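Endoglucanase (Clostridium thermocellum, PDB 2YIK) is a family 9 glycoside hydrolase catalytic domain that probably cleaves internal beta-1,4-glucosidic bonds in cellulose. Local coordinates at residues G137-K142 with Y230-D235; K142-A147 with L512-G517. All blocks are in the same frame, centred on the assembly; numbering follows the deposited sequence.

How the contacts relate
Contact 1 and contact 2 meet in the chain at K142, which belongs to both segments: helix 124-140 ends at contact 1, and helix 142-147, which begins at K142, supplies one side of contact 2, although K142 itself touches only across contact 1. Their centres lie 14 Å apart, on the same side of the chain's centre. Packing joins them directly. Y138 CD1 of contact 1 lies 3.5 Å from F145 CG of contact 2, and F141 CD1 lies 3.6 Å from R514 CD. Contact 1 is buried and contact 2 lies at the surface, their centres about 15 and 20 Å from the centre of the chain. Both are structural packing, away from the zinc and calcium sites and the predicted catalytic H451.

Contact 1 (G137-K142 with Y230-D235)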
ATOM      1  N   GLY A 137       4.347   5.887   5.644  1.00 25.28           N
ATOM      2  CA  GLY A 137       4.059   6.181   7.039  1.00 24.67           C
ATOM      3  C   GLY A 137       5.244   5.941   7.971  1.00 25.82           C
ATOM      4  O   GLY A 137       5.494   6.728   8.889  1.00 24.00           O
ATOM      5  N   TYR A 138       5.967   4.846   7.744  1.00 25.37           N
ATOM      6  CA  TYR A 138       7.128   4.506   8.566  1.00 26.43           C
ATOM      7  C   TYR A 138       8.208   5.572   8.368  1.00 26.31           C
ATOM      8  O   TYR A 138       8.874   5.979   9.313  1.00 26.42           O
ATOM      9  CB  TYR A 138       7.657   3.116   8.176  1.00 26.72           C
ATOM     10  CG  TYR A 138       8.769   2.596   9.060  1.00 27.64           C
ATOM     11  CD1 TYR A 138       8.606   2.508  10.447  1.00 28.33           C
ATOM     12  CD2 TYR A 138       9.986   2.195   8.513  1.00 27.79           C
ATOM     13  CE1 TYR A 138       9.635   2.036  11.267  1.00 28.90           C
ATOM     14  CE2 TYR A 138      11.022   1.724   9.326  1.00 29.32           C
ATOM     15  CZ  TYR A 138      10.841   1.650  10.702  1.00 29.13           C
ATOM     16  OH  TYR A 138      11.873   1.237  11.516  1.00 28.34           O
ATOM     17  N   TYR A 139       8.366   6.035   7.133  1.00 25.97           N
ATOM     18  CA  TYR A 139       9.347   7.070   6.833  1.00 25.69           C
ATOM     19  C   TYR A 139       9.020   8.377   7.559  1.00 26.83           C
ATOM     20  O   TYR A 139       9.908   9.015   8.123  1.00 26.34           O
ATOM     21  CB  TYR A 139       9.397   7.319   5.321  1.00 27.56           C
ATOM     22  CG  TYR A 139      10.175   8.556   4.907  1.00 28.82           C
ATOM     23  CD1 TYR A 139      11.570   8.611   5.006  1.00 29.92           C
ATOM     24  CD2 TYR A 139       9.508   9.679   4.429  1.00 30.02           C
ATOM     25  CE1 TYR A 139      12.280   9.772   4.632  1.00 29.03           C
ATOM     26  CE2 TYR A 139      10.198  10.835   4.063  1.00 30.50           C
ATOM     27  CZ  TYR A 139      11.577  10.879   4.164  1.00 30.75           C
ATOM     28  OH  TYR A 139      12.227  12.047   3.799  1.00 31.79           O
ATOM     29  N   GLU A 140       7.746   8.765   7.547  1.00 24.78           N
ATOM     30  CA  GLU A 140       7.310  10.001   8.191  1.00 25.19           C
ATOM     31  C   GLU A 140       7.316   9.946   9.710  1.00 24.95           C
ATOM     32  O   GLU A 140       7.782  10.879  10.363  1.00 27.39           O
ATOM     33  CB  GLU A 140       5.887  10.377   7.754  1.00 25.47           C
ATOM     34  CG  GLU A 140       5.717  10.692   6.288  1.00 24.79           C
ATOM     35  CD  GLU A 140       6.188  12.086   5.912  1.00 25.94           C
ATOM     36  OE1 GLU A 140       6.672  12.831   6.785  1.00 25.28           O
ATOM     37  OE2 GLU A 140       6.070  12.444   4.729  1.00 25.52           O
ATOM     38  N   PHE A 141       6.799   8.858  10.271  1.00 24.66           N
ATOM     39  CA  PHE A 141       6.693   8.742  11.719  1.00 25.89           C
ATOM     40  C   PHE A 141       7.548   7.660  12.388  1.00 26.90           C
ATOM     41  O   PHE A 141       7.114   7.037  13.362  1.00 25.47           O
ATOM     42  CB  PHE A 141       5.210   8.557  12.086  1.00 25.29           C
ATOM     43  CG  PHE A 141       4.288   9.566  11.424  1.00 25.35           C
ATOM     44  CD1 PHE A 141       4.447  10.932  11.649  1.00 25.40           C
ATOM     45  CD2 PHE A 141       3.283   9.148  10.550  1.00 25.41           C
ATOM     46  CE1 PHE A 141       3.620  11.870  11.011  1.00 26.09           C
ATOM     47  CE2 PHE A 141       2.452  10.076   9.906  1.00 23.85           C
ATOM     48  CZ  PHE A 141       2.622  11.439  10.139  1.00 24.70           C
ATOM     49  N   LYS A 142       8.768   7.459  11.892  1.00 28.75           N
ATOM     50  CA  LYS A 142       9.664   6.447  12.461  1.00 30.05           C
ATOM     51  C   LYS A 142       9.842   6.630  13.979  1.00 29.34           C
ATOM     52  O   LYS A 142       9.909   5.652  14.719  1.00 29.85           O
ATOM     53  CB  LYS A 142      11.041   6.488  11.767  1.00 32.68           C
ATOM     54  CG  LYS A 142      11.825   5.156  11.864  1.00 35.85           C
ATOM     55  CD  LYS A 142      13.293   5.235  11.387  1.00 38.63           C
ATOM     56  CE  LYS A 142      13.481   5.463   9.868  1.00 42.67           C
ATOM     57  NZ  LYS A 142      12.285   5.197   8.976  1.00 43.70           N
ATOM     58  N   TYR A 230      14.566   2.142   0.331  1.00 27.46           N
ATOM     59  CA  TYR A 230      15.909   2.681   0.443  1.00 26.91           C
ATOM     60  C   TYR A 230      15.893   3.760   1.522  1.00 27.58           C
ATOM     61  O   TYR A 230      16.730   3.756   2.430  1.00 27.10           O
ATOM     62  CB  TYR A 230      16.368   3.293  -0.883  1.00 26.80           C
ATOM     63  CG  TYR A 230      17.516   4.263  -0.717  1.00 27.52           C
ATOM     64  CD1 TYR A 230      18.834   3.818  -0.610  1.00 29.43           C
ATOM     65  CD2 TYR A 230      17.275   5.631  -0.604  1.00 28.42           C
ATOM     66  CE1 TYR A 230      19.889   4.722  -0.396  1.00 28.24           C
ATOM     67  CE2 TYR A 230      18.313   6.536  -0.386  1.00 28.65           C
ATOM     68  CZ  TYR A 230      19.612   6.076  -0.286  1.00 29.30           C
ATOM     69  OH  TYR A 230      20.622   6.988  -0.095  1.00 30.72           O
ATOM     70  N   MET A 231      14.937   4.682   1.424  1.00 26.75           N
ATOM     71  CA  MET A 231      14.827   5.774   2.388  1.00 27.09           C
ATOM     72  C   MET A 231      14.703   5.268   3.821  1.00 28.23           C
ATOM     73  O   MET A 231      15.247   5.866   4.746  1.00 28.26           O
ATOM     74  CB  MET A 231      13.619   6.669   2.072  1.00 28.09           C
ATOM     75  CG  MET A 231      13.724   7.503   0.800  1.00 26.24           C
ATOM     76  SD  MET A 231      15.176   8.575   0.703  1.00 29.12           S
ATOM     77  CE  MET A 231      14.807   9.830   1.916  1.00 26.03           C
ATOM     78  N   ASN A 232      13.991   4.159   3.998  1.00 28.45           N
ATOM     79  CA  ASN A 232      13.779   3.577   5.320  1.00 27.99           C
ATOM     80  C   ASN A 232      14.966   2.780   5.866  1.00 29.39           C
ATOM     81  O   ASN A 232      15.120   2.657   7.080  1.00 29.17           O
ATOM     82  CB  ASN A 232      12.531   2.676   5.294  1.00 26.22           C
ATOM     83  CG  ASN A 232      11.227   3.468   5.305  1.00 25.87           C
ATOM     84  OD1 ASN A 232      10.213   3.014   4.782  1.00 26.58           O
ATOM     85  ND2 ASN A 232      11.248   4.645   5.918  1.00 21.94           N
ATOM     86  N   PHE A 233      15.811   2.256   4.982  1.00 29.73           N
ATOM     87  CA  PHE A 233      16.948   1.448   5.421  1.00 30.72           C
ATOM     88  C   PHE A 233      18.351   1.992   5.163  1.00 32.31           C
ATOM     89  O   PHE A 233      19.331   1.379   5.590  1.00 32.41           O
ATOM     90  CB  PHE A 233      16.855   0.057   4.797  1.00 29.07           C
ATOM     91  CG  PHE A 233      15.748  -0.784   5.356  1.00 28.95           C
ATOM     92  CD1 PHE A 233      15.896  -1.433   6.579  1.00 30.22           C
ATOM     93  CD2 PHE A 233      14.541  -0.904   4.674  1.00 29.19           C
ATOM     94  CE1 PHE A 233      14.852  -2.195   7.120  1.00 30.03           C
ATOM     95  CE2 PHE A 233      13.491  -1.660   5.201  1.00 30.14           C
ATOM     96  CZ  PHE A 233      13.644  -2.307   6.426  1.00 29.05           C
ATOM     97  N   LYS A 234      18.462   3.131   4.491  1.00 32.56           N
ATOM     98  CA  LYS A 234      19.777   3.680   4.165  1.00 35.71           C
ATOM     99  C   LYS A 234      20.760   3.907   5.308  1.00 36.72           C
ATOM    100  O   LYS A 234      21.971   3.917   5.082  1.00 37.86           O
ATOM    101  CB  LYS A 234      19.636   4.983   3.377  1.00 33.08           C
ATOM    102  CG  LYS A 234      18.936   6.113   4.114  1.00 35.55           C
ATOM    103  CD  LYS A 234      18.786   7.296   3.181  1.00 36.54           C
ATOM    104  CE  LYS A 234      17.774   8.303   3.693  1.00 39.16           C
ATOM    105  NZ  LYS A 234      18.413   9.408   4.450  1.00 40.60           N
ATOM    106  N   ASP A 235      20.258   4.102   6.520  1.00 37.23           N
ATOM    107  CA  ASP A 235      21.141   4.345   7.657  1.00 38.87           C
ATOM    108  C   ASP A 235      21.322   3.076   8.457  1.00 39.02           C
ATOM    109  O   ASP A 235      22.401   2.790   8.980  1.00 40.50           O
ATOM    110  CB  ASP A 235      20.551   5.433   8.560  1.00 41.32           C
ATOM    111  CG  ASP A 235      20.380   6.757   7.838  1.00 44.26           C
ATOM    112  OD1 ASP A 235      21.392   7.292   7.335  1.00 45.85           O
ATOM    113  OD2 ASP A 235      19.239   7.263   7.769  1.00 46.59           O
TER
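Y138, Y139 and K142 meet M231 and N232 in a buried packing contact between the C-terminal end of helix 124-140, with the first residue of helix 142-147, and the C-terminal part of helix 216-233. The backbones come closest at Y139 and N232, whose CA atoms are 5.8 Å apart, and the two segments bury 262 Å² between them. N232 contributes the largest share of that area. Its side chain reaches between Y138 and Y139, with N232 CG 3.7 Å from Y138 CD2. It meets Y138 at the ring edge, near the ring plane, with the amide turned 66° against the ring. Because this amide is probably modelled the wrong way round, its polar pairings cannot be read from the coordinates.

Y139 also carries the apolar part of the contact, against M231. Its CG is anti to the backbone N (chi1 169°), and the far end of the ring meets the M231 methyl group: Y139 CE1 lies 3.7 Å from M231 CE, and Y139 OH is 3.9 Å from the same methyl. M231 is bent at chi2 and chi3, and the latter torsion (-71°) places CE beside the tyrosine. Nearer the backbone, M231 CB approaches Y139 CD1 at 4.1 Å. Helix 279-293 adjoins this pair through W288, which meets Y139 edge-to-face and also touches M231.

Such helix-to-helix packing builds the (alpha/alpha)6 barrel of glycoside hydrolase family 9. Above Y138, K142 folds back from the start of the next helix and puts NZ 3.6 Å above one ring face, offset toward the rim, in a cation-pi interaction. The lysine NZ also approaches N232 CG at 4.2 Å. Beyond the ring, Y138 OH is hydrogen-bonded to E155 OE2 of helix 151-167.

Contact 2 (K142-A147 with L512-G517); sequences KDQFRA and LYRFFG
Q144 lies across the side chain of R514 at about a right angle, joining helix 142-147 to helix 499-516, the last helix of the family 9 (alpha/alpha)6 domain. The two short helical segments are nearly perpendicular, at 84°, with axes 9.3 Å apart. One direct hydrogen bond links them: R514 NH1 donates to Q144 OE1 over 2.9 Å. It is bent, with an N-H...O angle of 137°, and the amide and guanidinium planes stand 74° apart.

R514 NH1 makes a second bond, to water 1, at 3.2 Å. That water also accepts from D143 N at 3.1 Å, so it satisfies a backbone N-H in the first turn of helix 142-147. R514 NH2 donates to water 2 over 2.8 Å; water 2 also sits by D143 OD2, but so close that a bond there is doubtful. Both waters lie in the guanidinium plane, at its edge. The carboxylate itself stops short of a salt bridge, with D143 OD2 4.1 Å from R514 NH1, although the opposite charges probably still attract. R514 NE forms a salt bridge with D412 OD1, and NH2 is also hydrogen-bonded elsewhere in the structure.

Apolar parts fill in around this network. Q144 CG lies at the edge of the Y513 ring, in its plane, and A147 CB stands near the same ring. The bend of Q144 at chi2 turns CD back against the extended arginine chain, where Q144 CD packs 3.3 Å from R514 CB and Q144 NE2 lies 3.4 Å from R514 CG.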
ATOM      1  N   LYS A 142       8.768   7.459  11.892  1.00 28.75           N
ATOM      2  CA  LYS A 142       9.664   6.447  12.461  1.00 30.05           C
ATOM      3  C   LYS A 142       9.842   6.630  13.979  1.00 29.34           C
ATOM      4  O   LYS A 142       9.909   5.652  14.719  1.00 29.85           O
ATOM      5  CB  LYS A 142      11.041   6.488  11.767  1.00 32.68           C
ATOM      6  CG  LYS A 142      11.825   5.156  11.864  1.00 35.85           C
ATOM      7  CD  LYS A 142      13.293   5.235  11.387  1.00 38.63           C
ATOM      8  CE  LYS A 142      13.481   5.463   9.868  1.00 42.67           C
ATOM      9  NZ  LYS A 142      12.285   5.197   8.976  1.00 43.70           N
ATOM     10  N   ASP A 143       9.913   7.876  14.441  1.00 29.67           N
ATOM     11  CA  ASP A 143      10.085   8.143  15.872  1.00 31.02           C
ATOM     12  C   ASP A 143       9.022   7.461  16.719  1.00 30.32           C
ATOM     13  O   ASP A 143       9.324   6.907  17.772  1.00 30.03           O
ATOM     14  CB  ASP A 143      10.041   9.643  16.164  1.00 32.48           C
ATOM     15  CG  ASP A 143      11.256  10.369  15.652  1.00 35.85           C
ATOM     16  OD1 ASP A 143      12.309   9.718  15.502  1.00 37.52           O
ATOM     17  OD2 ASP A 143      11.165  11.590  15.414  1.00 37.75           O
ATOM     18  N   GLN A 144       7.779   7.510  16.252  1.00 30.07           N
ATOM     19  CA  GLN A 144       6.663   6.907  16.965  1.00 30.40           C
ATOM     20  C   GLN A 144       6.679   5.387  16.936  1.00 29.79           C
ATOM     21  O   GLN A 144       6.288   4.752  17.912  1.00 30.51           O
ATOM     22  CB  GLN A 144       5.335   7.431  16.418  1.00 31.59           C
ATOM     23  CG  GLN A 144       5.004   8.860  16.846  1.00 31.35           C
ATOM     24  CD  GLN A 144       5.997   9.894  16.325  1.00 33.81           C
ATOM     25  OE1 GLN A 144       6.213  10.015  15.119  1.00 32.70           O
ATOM     26  NE2 GLN A 144       6.599  10.654  17.240  1.00 34.61           N
ATOM     27  N   PHE A 145       7.113   4.798  15.826  1.00 29.95           N
ATOM     28  CA  PHE A 145       7.198   3.341  15.746  1.00 30.31           C
ATOM     29  C   PHE A 145       8.251   2.897  16.773  1.00 31.26           C
ATOM     30  O   PHE A 145       8.077   1.906  17.485  1.00 30.90           O
ATOM     31  CB  PHE A 145       7.646   2.896  14.347  1.00 28.86           C
ATOM     32  CG  PHE A 145       6.550   2.908  13.309  1.00 26.40           C
ATOM     33  CD1 PHE A 145       6.215   4.084  12.652  1.00 25.39           C
ATOM     34  CD2 PHE A 145       5.883   1.735  12.961  1.00 24.96           C
ATOM     35  CE1 PHE A 145       5.230   4.095  11.659  1.00 24.68           C
ATOM     36  CE2 PHE A 145       4.896   1.738  11.965  1.00 25.72           C
ATOM     37  CZ  PHE A 145       4.574   2.921  11.317  1.00 22.78           C
ATOM     38  N   ARG A 146       9.343   3.649  16.845  1.00 33.21           N
ATOM     39  CA  ARG A 146      10.416   3.332  17.778  1.00 36.16           C
ATOM     40  C   ARG A 146       9.975   3.520  19.214  1.00 36.43           C
ATOM     41  O   ARG A 146      10.150   2.628  20.044  1.00 36.63           O
ATOM     42  CB  ARG A 146      11.643   4.201  17.494  1.00 38.41           C
ATOM     43  CG  ARG A 146      12.422   3.706  16.299  1.00 44.27           C
ATOM     44  CD  ARG A 146      13.641   4.549  15.986  1.00 48.20           C
ATOM     45  NE  ARG A 146      14.330   3.979  14.827  1.00 53.67           N
ATOM     46  CZ  ARG A 146      15.439   4.474  14.276  1.00 56.00           C
ATOM     47  NH1 ARG A 146      16.007   5.570  14.778  1.00 56.23           N
ATOM     48  NH2 ARG A 146      15.980   3.867  13.218  1.00 55.92           N
ATOM     49  N   ALA A 147       9.389   4.677  19.503  1.00 35.81           N
ATOM     50  CA  ALA A 147       8.926   4.977  20.852  1.00 34.90           C
ATOM     51  C   ALA A 147       7.960   3.912  21.358  1.00 35.00           C
ATOM     52  O   ALA A 147       7.888   3.656  22.567  1.00 36.85           O
ATOM     53  CB  ALA A 147       8.258   6.356  20.884  1.00 34.25           C
ATOM     54  N   LEU A 512      -1.064   9.938  14.869  1.00 24.20           N
ATOM     55  CA  LEU A 512      -1.916  10.367  15.978  1.00 26.52           C
ATOM     56  C   LEU A 512      -1.167  10.218  17.294  1.00 27.11           C
ATOM     57  O   LEU A 512      -1.317  11.035  18.203  1.00 28.30           O
ATOM     58  CB  LEU A 512      -3.209   9.540  16.014  1.00 23.02           C
ATOM     59  CG  LEU A 512      -4.215   9.933  14.931  1.00 24.61           C
ATOM     60  CD1 LEU A 512      -5.264   8.849  14.774  1.00 24.26           C
ATOM     61  CD2 LEU A 512      -4.847  11.271  15.287  1.00 22.63           C
ATOM     62  N   TYR A 513      -0.361   9.168  17.398  1.00 27.90           N
ATOM     63  CA  TYR A 513       0.404   8.956  18.616  1.00 30.00           C
ATOM     64  C   TYR A 513       1.433  10.073  18.736  1.00 29.72           C
ATOM     65  O   TYR A 513       1.746  10.544  19.831  1.00 30.04           O
ATOM     66  CB  TYR A 513       1.121   7.609  18.581  1.00 30.93           C
ATOM     67  CG  TYR A 513       1.842   7.329  19.875  1.00 33.67           C
ATOM     68  CD1 TYR A 513       1.132   6.998  21.031  1.00 33.98           C
ATOM     69  CD2 TYR A 513       3.227   7.457  19.962  1.00 33.65           C
ATOM     70  CE1 TYR A 513       1.790   6.803  22.251  1.00 34.56           C
ATOM     71  CE2 TYR A 513       3.891   7.270  21.169  1.00 35.77           C
ATOM     72  CZ  TYR A 513       3.168   6.943  22.309  1.00 34.86           C
ATOM     73  OH  TYR A 513       3.833   6.756  23.499  1.00 37.29           O
ATOM     74  N   ARG A 514       1.952  10.501  17.593  1.00 29.71           N
ATOM     75  CA  ARG A 514       2.941  11.562  17.564  1.00 30.01           C
ATOM     76  C   ARG A 514       2.449  12.848  18.222  1.00 30.68           C
ATOM     77  O   ARG A 514       3.164  13.457  19.016  1.00 31.16           O
ATOM     78  CB  ARG A 514       3.334  11.865  16.120  1.00 29.75           C
ATOM     79  CG  ARG A 514       4.394  12.950  15.971  1.00 31.54           C
ATOM     80  CD  ARG A 514       4.753  13.172  14.506  1.00 31.40           C
ATOM     81  NE  ARG A 514       5.917  14.033  14.340  1.00 30.29           N
ATOM     82  CZ  ARG A 514       7.144  13.601  14.054  1.00 31.28           C
ATOM     83  NH1 ARG A 514       7.378  12.310  13.894  1.00 30.66           N
ATOM     84  NH2 ARG A 514       8.142  14.465  13.940  1.00 28.40           N
ATOM     85  N   PHE A 515       1.226  13.256  17.896  1.00 30.49           N
ATOM     86  CA  PHE A 515       0.677  14.498  18.433  1.00 31.94           C
ATOM     87  C   PHE A 515      -0.222  14.350  19.656  1.00 31.60           C
ATOM     88  O   PHE A 515      -0.371  15.296  20.419  1.00 31.49           O
ATOM     89  CB  PHE A 515      -0.130  15.238  17.352  1.00 31.86           C
ATOM     90  CG  PHE A 515       0.654  15.572  16.111  1.00 32.97           C
ATOM     91  CD1 PHE A 515       1.822  16.325  16.185  1.00 32.54           C
ATOM     92  CD2 PHE A 515       0.203  15.161  14.858  1.00 32.40           C
ATOM     93  CE1 PHE A 515       2.527  16.665  15.034  1.00 32.37           C
ATOM     94  CE2 PHE A 515       0.902  15.496  13.698  1.00 32.10           C
ATOM     95  CZ  PHE A 515       2.068  16.252  13.789  1.00 32.81           C
ATOM     96  N   PHE A 516      -0.815  13.173  19.845  1.00 32.68           N
ATOM     97  CA  PHE A 516      -1.745  12.961  20.951  1.00 33.67           C
ATOM     98  C   PHE A 516      -1.433  11.844  21.949  1.00 35.32           C
ATOM     99  O   PHE A 516      -2.221  11.605  22.862  1.00 34.24           O
ATOM    100  CB  PHE A 516      -3.154  12.724  20.388  1.00 32.37           C
ATOM    101  CG  PHE A 516      -3.617  13.787  19.426  1.00 31.36           C
ATOM    102  CD1 PHE A 516      -3.809  15.097  19.859  1.00 31.31           C
ATOM    103  CD2 PHE A 516      -3.832  13.485  18.086  1.00 30.27           C
ATOM    104  CE1 PHE A 516      -4.208  16.096  18.976  1.00 30.90           C
ATOM    105  CE2 PHE A 516      -4.232  14.472  17.190  1.00 30.74           C
ATOM    106  CZ  PHE A 516      -4.421  15.783  17.633  1.00 30.80           C
ATOM    107  N   GLY A 517      -0.303  11.160  21.800  1.00 37.44           N
ATOM    108  CA  GLY A 517       0.005  10.087  22.732  1.00 41.89           C
ATOM    109  C   GLY A 517       0.337  10.539  24.149  1.00 45.29           C
ATOM    110  O   GLY A 517       1.027  11.549  24.312  1.00 44.67           O
TER
HETATM  111  O   HOH W   1       9.736  10.489  12.691  1.00 33.03           O
HETATM  112  O   HOH W   2      10.655  13.270  13.567  1.00 43.64           O